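Local coordinates for protein isomaltose glucohydrolase (Kribbella flavida, PDB 5Z3E) that hydrolyses the alpha-1,6-glucosidic linkage of isomaltose from its non-reducing end, releasing beta-D-glucose and D-glucose during intracellular breakdown of a cyclic tetrasaccharide, at residues G57-A62 with P380-H385; P63-Y68 with T376-L381. The protein carries 1 engineered substitution. One frame throughout, in Å; residues are numbered along the deposited sequence.

Interaction 1: G57-A62 with P380-H385; sequences GAYPAA and PLLWSH
A loop carbonyl, that of Ala61, meets the N-terminal turn of helix 382-394 in a buried contact. In the (alpha/alpha)6 barrel of this family 15 glycosidase it brings the loop after the first modelled helix, 32-52, against the last helix, 382-394. Leu382 N donates to Ala61 O at 3.0 Å, with an N-H...O angle of 160°. The donor lies 27° out of the carbonyl plane. The same oxygen accepts a second bond from a water, 2.8 Å from Ala61 O, and Trp383 N in turn donates to that water. One carbonyl thus serves two successive amides, Leu382 N directly and Trp383 N through the water. Leu381 is the N-cap residue.

Apolar contacts lie beside this polar link. The Leu382 side chain points at the loop and crosses the Pro60 ring at a slant; its CD2 rests 3.9 Å from Pro60 CD and close to Tyr59 CB. CD2 also lies 3.4 Å from Pro60 O. Leu381 has CG anti to its backbone N (chi1 -174°), which brings CD1 to 3.4 Å from Ala61 O. The same methyl touches Ala62 CB at 4.1 Å. Beyond the two segments, the Tyr59 hydroxyl bonds to Ser92 OG and its ring meets that of Phe96. The Leu381 side chain lies about 4 Å from that of Ala355, the engineered position of the inferred catalytic proton acceptor, and also near a bound glycerol.

The amides at this helix start probably help to polarise the Ala61 carbonyl. Two donors share its buried oxygen and so fix the loop to the helix start.

Interaction 2: P63-Y68 with T376-L381; sequences PTFSAY and TVATPL
Phe65, Ala378 and Pro380 have the most surface buried where two irregular loops pack side by side in the (alpha/alpha)6 barrel of this glycosidase. The first runs from helix 32-52 to strand 71-72, the second from helix 367-374 to helix 382-394. Phe65 CB and CG both sit 3.7 Å from Ala378 CB. With CG anti to the backbone N (chi1 -172°), the ring extends along the second loop toward Thr376. There the ring edge meets a backbone oxygen: Phe65 CE1 is 3.3 Å from Thr376 O, near the ring plane. Phe65 CD2 in turn lies over one face of the Tyr68 ring, and Tyr311 also touches the Phe65 side chain.

Pro380 follows a cis peptide bond. Its carbonyl oxygen faces Pro63 CD and takes a bond from a water that accepts from Thr64 N. Ala378 forms a backbone hydrogen bond with Ala355, the engineered residue, which ties this loop to the inferred proton-acceptor site.

Near Thr64 the contact becomes more polar. A second water accepts from Thr379 N, and a third donates to Thr379 O at 2.8 Å; both waters lie within 2.9 Å of Thr64 OG1.

Overall arrangement
Interactions 1 and 2 are neighbours, with centres 9 Å apart. Their first segments follow each other directly in the loop between helix 32-52 and strand 71-72. Their second segments overlap at Pro380 and Leu381, where the chain enters helix 382-394. The two pairings run in opposite senses: later residues of the first loop meet earlier residues of the second. Leu382 CD1 packs on Pro63 CD at 3.6 Å, and Ala62 CB touches Ala378 CB, so the contacts form one continuous interface. Interaction 1 is the deeper; interaction 2 reaches the surface. Across over 300 residues, they close the N-terminal loop against the barrel's C-terminal helix and the loop before it, near the engineered Ala355.

Interaction 1: G57-A62 with P380-H385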
# COMPACT_ATOMS: atom_id res chain seq x y z
N GLY A 57 7.85 0.50 -17.56
CA GLY A 57 8.17 0.83 -16.19
C GLY A 57 7.19 0.35 -15.14
O GLY A 57 7.56 0.24 -13.96
N ALA A 58 5.95 0.06 -15.53
CA ALA A 58 4.97 -0.34 -14.53
C ALA A 58 5.38 -1.67 -13.89
O ALA A 58 5.90 -2.57 -14.54
CB ALA A 58 3.57 -0.55 -15.15
N TYR A 59 5.08 -1.81 -12.60
CA TYR A 59 5.12 -3.13 -11.96
C TYR A 59 3.73 -3.75 -12.07
O TYR A 59 2.77 -3.16 -11.62
CB TYR A 59 5.52 -3.05 -10.48
CG TYR A 59 6.92 -2.57 -10.21
CD1 TYR A 59 8.03 -3.21 -10.73
CD2 TYR A 59 7.14 -1.46 -9.39
CE1 TYR A 59 9.31 -2.78 -10.44
CE2 TYR A 59 8.41 -1.03 -9.09
CZ TYR A 59 9.50 -1.68 -9.62
OH TYR A 59 10.74 -1.20 -9.29
N PRO A 60 3.62 -4.95 -12.65
CA PRO A 60 2.32 -5.63 -12.63
C PRO A 60 2.01 -6.09 -11.22
O PRO A 60 2.89 -6.34 -10.43
CB PRO A 60 2.56 -6.82 -13.55
CG PRO A 60 4.01 -7.15 -13.34
CD PRO A 60 4.69 -5.80 -13.24
N ALA A 61 0.74 -6.27 -10.93
CA ALA A 61 0.38 -6.80 -9.62
C ALA A 61 0.68 -8.29 -9.54
O ALA A 61 1.19 -8.78 -8.50
CB ALA A 61 -1.09 -6.55 -9.32
N ALA A 62 0.29 -9.01 -10.56
CA ALA A 62 0.26 -10.48 -10.48
C ALA A 62 0.24 -11.00 -11.91
O ALA A 62 -0.82 -11.20 -12.50
CB ALA A 62 -0.99 -10.93 -9.76
N PRO A 380 3.53 -15.39 -8.25
CA PRO A 380 3.88 -14.41 -7.22
C PRO A 380 2.96 -13.19 -7.24
O PRO A 380 2.50 -12.77 -8.30
CB PRO A 380 5.29 -13.96 -7.64
CG PRO A 380 5.28 -14.09 -9.15
CD PRO A 380 4.43 -15.30 -9.43
N LEU A 381 2.71 -12.64 -6.07
CA LEU A 381 2.15 -11.30 -5.98
C LEU A 381 3.33 -10.35 -5.76
O LEU A 381 4.06 -10.49 -4.79
CB LEU A 381 1.18 -11.19 -4.79
CG LEU A 381 0.46 -9.85 -4.75
CD1 LEU A 381 -0.62 -9.77 -5.80
CD2 LEU A 381 -0.11 -9.55 -3.36
N LEU A 382 3.55 -9.42 -6.69
CA LEU A 382 4.74 -8.58 -6.56
C LEU A 382 4.77 -7.82 -5.24
O LEU A 382 5.81 -7.70 -4.61
CB LEU A 382 4.95 -7.65 -7.75
CG LEU A 382 5.75 -8.23 -8.92
CD1 LEU A 382 5.03 -9.35 -9.62
CD2 LEU A 382 6.13 -7.15 -9.89
N TRP A 383 3.61 -7.34 -4.79
CA TRP A 383 3.51 -6.62 -3.53
C TRP A 383 3.99 -7.49 -2.36
O TRP A 383 4.63 -7.01 -1.43
CB TRP A 383 2.08 -6.12 -3.37
CG TRP A 383 1.81 -5.19 -2.21
CD1 TRP A 383 2.71 -4.63 -1.35
CD2 TRP A 383 0.51 -4.74 -1.79
NE1 TRP A 383 2.04 -3.87 -0.41
CE2 TRP A 383 0.69 -3.92 -0.66
CE3 TRP A 383 -0.79 -4.97 -2.24
CZ2 TRP A 383 -0.37 -3.36 0.03
CZ3 TRP A 383 -1.85 -4.43 -1.52
CH2 TRP A 383 -1.63 -3.65 -0.40
N SER A 384 3.71 -8.80 -2.39
CA SER A 384 4.25 -9.68 -1.35
C SER A 384 5.78 -9.59 -1.29
O SER A 384 6.36 -9.50 -0.21
CB SER A 384 3.85 -11.13 -1.58
OG SER A 384 2.48 -11.31 -1.37
N HIS A 385 6.41 -9.68 -2.45
CA HIS A 385 7.84 -9.56 -2.54
C HIS A 385 8.37 -8.19 -2.14
O HIS A 385 9.40 -8.08 -1.48
CB HIS A 385 8.31 -9.96 -3.95
CG HIS A 385 8.17 -11.44 -4.20
ND1 HIS A 385 9.10 -12.34 -3.71
CD2 HIS A 385 7.21 -12.17 -4.81
CE1 HIS A 385 8.71 -13.56 -4.03
NE2 HIS A 385 7.56 -13.50 -4.70
O HOH W 1 1.39 -6.91 -6.46

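Interaction 2: P63-Y68 with T376-L381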
# COMPACT_ATOMS: atom_id res chain seq x y z
N PRO A 63 1.42 -11.21 -12.47
CA PRO A 63 1.56 -11.57 -13.89
C PRO A 63 0.92 -12.87 -14.32
O PRO A 63 0.65 -13.00 -15.52
CB PRO A 63 3.07 -11.55 -14.07
CG PRO A 63 3.68 -11.68 -12.68
CD PRO A 63 2.72 -11.05 -11.79
N THR A 64 0.67 -13.78 -13.41
CA THR A 64 0.07 -15.05 -13.80
C THR A 64 -1.30 -15.28 -13.22
O THR A 64 -1.86 -16.38 -13.37
CB THR A 64 0.94 -16.25 -13.42
OG1 THR A 64 1.06 -16.28 -12.00
CG2 THR A 64 2.30 -16.11 -14.04
N PHE A 65 -1.90 -14.26 -12.65
CA PHE A 65 -3.24 -14.38 -12.09
C PHE A 65 -4.18 -13.81 -13.13
O PHE A 65 -4.14 -12.64 -13.43
CB PHE A 65 -3.36 -13.64 -10.76
CG PHE A 65 -4.66 -13.88 -10.06
CD1 PHE A 65 -4.96 -15.14 -9.55
CD2 PHE A 65 -5.58 -12.87 -9.87
CE1 PHE A 65 -6.14 -15.36 -8.91
CE2 PHE A 65 -6.75 -13.08 -9.19
CZ PHE A 65 -7.04 -14.36 -8.72
N SER A 66 -5.00 -14.65 -13.74
CA SER A 66 -5.75 -14.25 -14.94
C SER A 66 -6.52 -12.96 -14.79
O SER A 66 -6.49 -12.11 -15.68
CB SER A 66 -6.67 -15.38 -15.38
OG SER A 66 -5.80 -16.35 -15.87
N ALA A 67 -7.24 -12.81 -13.68
CA ALA A 67 -8.10 -11.65 -13.46
C ALA A 67 -7.31 -10.35 -13.41
O ALA A 67 -7.89 -9.28 -13.66
CB ALA A 67 -8.92 -11.81 -12.19
N TYR A 68 -6.04 -10.40 -13.00
CA TYR A 68 -5.21 -9.21 -12.84
C TYR A 68 -4.19 -9.03 -13.96
O TYR A 68 -3.48 -8.03 -13.97
CB TYR A 68 -4.47 -9.22 -11.51
CG TYR A 68 -5.31 -9.22 -10.27
CD1 TYR A 68 -6.68 -9.03 -10.31
CD2 TYR A 68 -4.70 -9.40 -9.04
CE1 TYR A 68 -7.43 -9.06 -9.14
CE2 TYR A 68 -5.45 -9.45 -7.87
CZ TYR A 68 -6.82 -9.29 -7.93
OH TYR A 68 -7.56 -9.31 -6.77
N THR A 376 -6.20 -20.51 -8.85
CA THR A 376 -5.48 -20.48 -7.60
C THR A 376 -4.95 -19.08 -7.28
O THR A 376 -4.76 -18.24 -8.16
CB THR A 376 -4.34 -21.48 -7.60
OG1 THR A 376 -3.52 -21.28 -8.76
CG2 THR A 376 -4.94 -22.85 -7.74
N VAL A 377 -4.71 -18.84 -5.99
CA VAL A 377 -4.30 -17.53 -5.51
C VAL A 377 -3.09 -17.00 -6.26
O VAL A 377 -2.12 -17.72 -6.52
CB VAL A 377 -3.99 -17.69 -3.99
CG1 VAL A 377 -3.21 -16.51 -3.49
CG2 VAL A 377 -5.31 -17.82 -3.23
N ALA A 378 -3.12 -15.70 -6.53
CA ALA A 378 -2.02 -15.03 -7.23
C ALA A 378 -0.66 -15.34 -6.62
O ALA A 378 -0.42 -15.04 -5.44
CB ALA A 378 -2.24 -13.53 -7.23
N THR A 379 0.21 -15.89 -7.44
CA THR A 379 1.56 -16.24 -7.05
C THR A 379 2.46 -16.18 -8.27
O THR A 379 2.20 -16.88 -9.23
CB THR A 379 1.62 -17.64 -6.46
OG1 THR A 379 0.62 -17.88 -5.48
CG2 THR A 379 2.99 -17.96 -5.94
N PRO A 380 3.53 -15.39 -8.25
CA PRO A 380 3.88 -14.41 -7.22
C PRO A 380 2.96 -13.19 -7.24
O PRO A 380 2.50 -12.77 -8.30
CB PRO A 380 5.29 -13.96 -7.64
CG PRO A 380 5.28 -14.09 -9.15
CD PRO A 380 4.43 -15.30 -9.43
N LEU A 381 2.71 -12.64 -6.07
CA LEU A 381 2.15 -11.30 -5.98
C LEU A 381 3.33 -10.35 -5.76
O LEU A 381 4.06 -10.49 -4.79
CB LEU A 381 1.18 -11.19 -4.79
CG LEU A 381 0.46 -9.85 -4.75
CD1 LEU A 381 -0.62 -9.77 -5.80
CD2 LEU A 381 -0.11 -9.55 -3.36
O HOH W 2 1.07 -13.75 -10.54
O HOH W 3 -1.01 -16.68 -10.08
O HOH W 4 3.01 -18.20 -11.51